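Local coordinates for protein transcriptional regulator, TetR family (Vibrio parahaemolyticus, PDB 3HE0) that probably binds DNA at cis-regulatory sites and controls transcription, as a helix-turn-helix regulator of the TetR family, at residues W96-A99 against G100-L103. Numbering follows the deposited sequence.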
loop_
_atom_site.group_PDB
_atom_site.type_symbol
_atom_site.label_atom_id
_atom_site.label_comp_id
_atom_site.label_asym_id
_atom_site.label_seq_id
_atom_site.Cartn_x
_atom_site.Cartn_y
_atom_site.Cartn_z
ATOM N N TRP A 96 -6.939 9.021 -7.069
ATOM C CA TRP A 96 -7.475 9.532 -5.817
ATOM C C TRP A 96 -8.916 9.073 -5.630
ATOM O O TRP A 96 -9.325 8.680 -4.544
ATOM C CB TRP A 96 -7.422 11.063 -5.838
ATOM C CG TRP A 96 -7.929 11.742 -4.639
ATOM C CD1 TRP A 96 -9.156 12.251 -4.459
ATOM C CD2 TRP A 96 -7.197 12.024 -3.455
ATOM N NE1 TRP A 96 -9.260 12.825 -3.216
ATOM C CE2 TRP A 96 -8.056 12.705 -2.584
ATOM C CE3 TRP A 96 -5.889 11.779 -3.055
ATOM C CZ2 TRP A 96 -7.669 13.116 -1.326
ATOM C CZ3 TRP A 96 -5.498 12.188 -1.805
ATOM C CH2 TRP A 96 -6.383 12.862 -0.952
ATOM N N ASN A 97 -9.679 9.142 -6.710
ATOM C CA ASN A 97 -11.070 8.739 -6.676
ATOM C C ASN A 97 -11.317 7.246 -6.645
ATOM O O ASN A 97 -12.414 6.845 -6.423
ATOM C CB ASN A 97 -11.850 9.417 -7.810
ATOM C CG ASN A 97 -11.971 10.911 -7.590
ATOM O OD1 ASN A 97 -11.620 11.716 -8.450
ATOM N ND2 ASN A 97 -12.404 11.289 -6.399
ATOM N N LEU A 98 -10.308 6.415 -6.820
ATOM C CA LEU A 98 -10.497 4.987 -6.602
ATOM C C LEU A 98 -10.511 4.626 -5.118
ATOM O O LEU A 98 -10.918 3.510 -4.776
ATOM C CB LEU A 98 -9.394 4.180 -7.272
ATOM C CG LEU A 98 -9.658 3.913 -8.744
ATOM C CD1 LEU A 98 -8.421 3.349 -9.383
ATOM C CD2 LEU A 98 -10.806 2.942 -8.863
ATOM N N ALA A 99 -10.031 5.521 -4.254
ATOM C CA ALA A 99 -9.854 5.163 -2.858
ATOM C C ALA A 99 -11.213 4.820 -2.257
ATOM O O ALA A 99 -12.200 5.504 -2.521
ATOM C CB ALA A 99 -9.194 6.300 -2.069
ATOM N N GLY A 100 -11.242 3.765 -1.452
ATOM C CA GLY A 100 -12.474 3.269 -0.842
ATOM C C GLY A 100 -13.317 2.367 -1.736
ATOM O O GLY A 100 -14.442 2.026 -1.383
ATOM N N SER A 101 -12.795 1.993 -2.895
ATOM C CA SER A 101 -13.489 1.111 -3.824
ATOM C C SER A 101 -13.161 -0.356 -3.534
ATOM O O SER A 101 -12.177 -0.663 -2.844
ATOM C CB SER A 101 -13.057 1.420 -5.265
ATOM O OG SER A 101 -11.746 0.912 -5.542
ATOM N N ASN A 102 -13.982 -1.256 -4.094
ATOM C CA ASN A 102 -13.662 -2.683 -4.129
ATOM C C ASN A 102 -12.311 -2.992 -4.800
ATOM O O ASN A 102 -11.609 -3.897 -4.362
ATOM C CB ASN A 102 -14.749 -3.475 -4.891
ATOM C CG ASN A 102 -15.960 -3.818 -4.032
ATOM O OD1 ASN A 102 -16.267 -3.133 -3.050
ATOM N ND2 ASN A 102 -16.652 -4.888 -4.403
ATOM N N LEU A 103 -11.991 -2.288 -5.895
ATOM C CA LEU A 103 -10.768 -2.541 -6.649
ATOM C C LEU A 103 -9.573 -2.361 -5.717
ATOM O O LEU A 103 -8.706 -3.227 -5.600
ATOM C CB LEU A 103 -10.660 -1.604 -7.862
ATOM C CG LEU A 103 -11.679 -1.852 -8.979
ATOM C CD1 LEU A 103 -11.473 -0.867 -10.119
ATOM C CD2 LEU A 103 -11.625 -3.296 -9.489
#
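The carbonyl oxygen of Leu98 is gripped twice by Ser101. Ser101 OG donates to Leu98 O at 2.8 Å, lying in the carbonyl plane. The backbone N of Ser101 donates to Leu98 O at 3.1 Å from a direction tilted 26° out of that plane. This second bond closes a type II beta turn from Leu98 to Ser101, with Gly100 at its third position, where the positive phi of 82° suits a residue lacking a side chain. A chi1 of 75° sets OG of Ser101 between its own backbone N and carbonyl carbon, and from there the hydroxyl reaches back to Leu98 O at the first residue of the turn. The same OG also accepts from Asn104 N, making Ser101 the N-cap of helix 102-107. Beside these hydrogen bonds, methyl CD2 of Leu98 meets CD1 of Leu103 at 4.1 Å, the two side chains crossing obliquely. Both leucines rest on helix 55-74, Leu98 against Ala73 and Leu103 against Val66, Arg69 and Ile70. One serine thus couples the turn Leu98 to Ser101, which links helices 84-97 and 102-107 in the C-terminal, TetR-like part of the chain, to the second helix: its hydroxyl donates a hydrogen bond to Leu98 O and accepts one at the helix start.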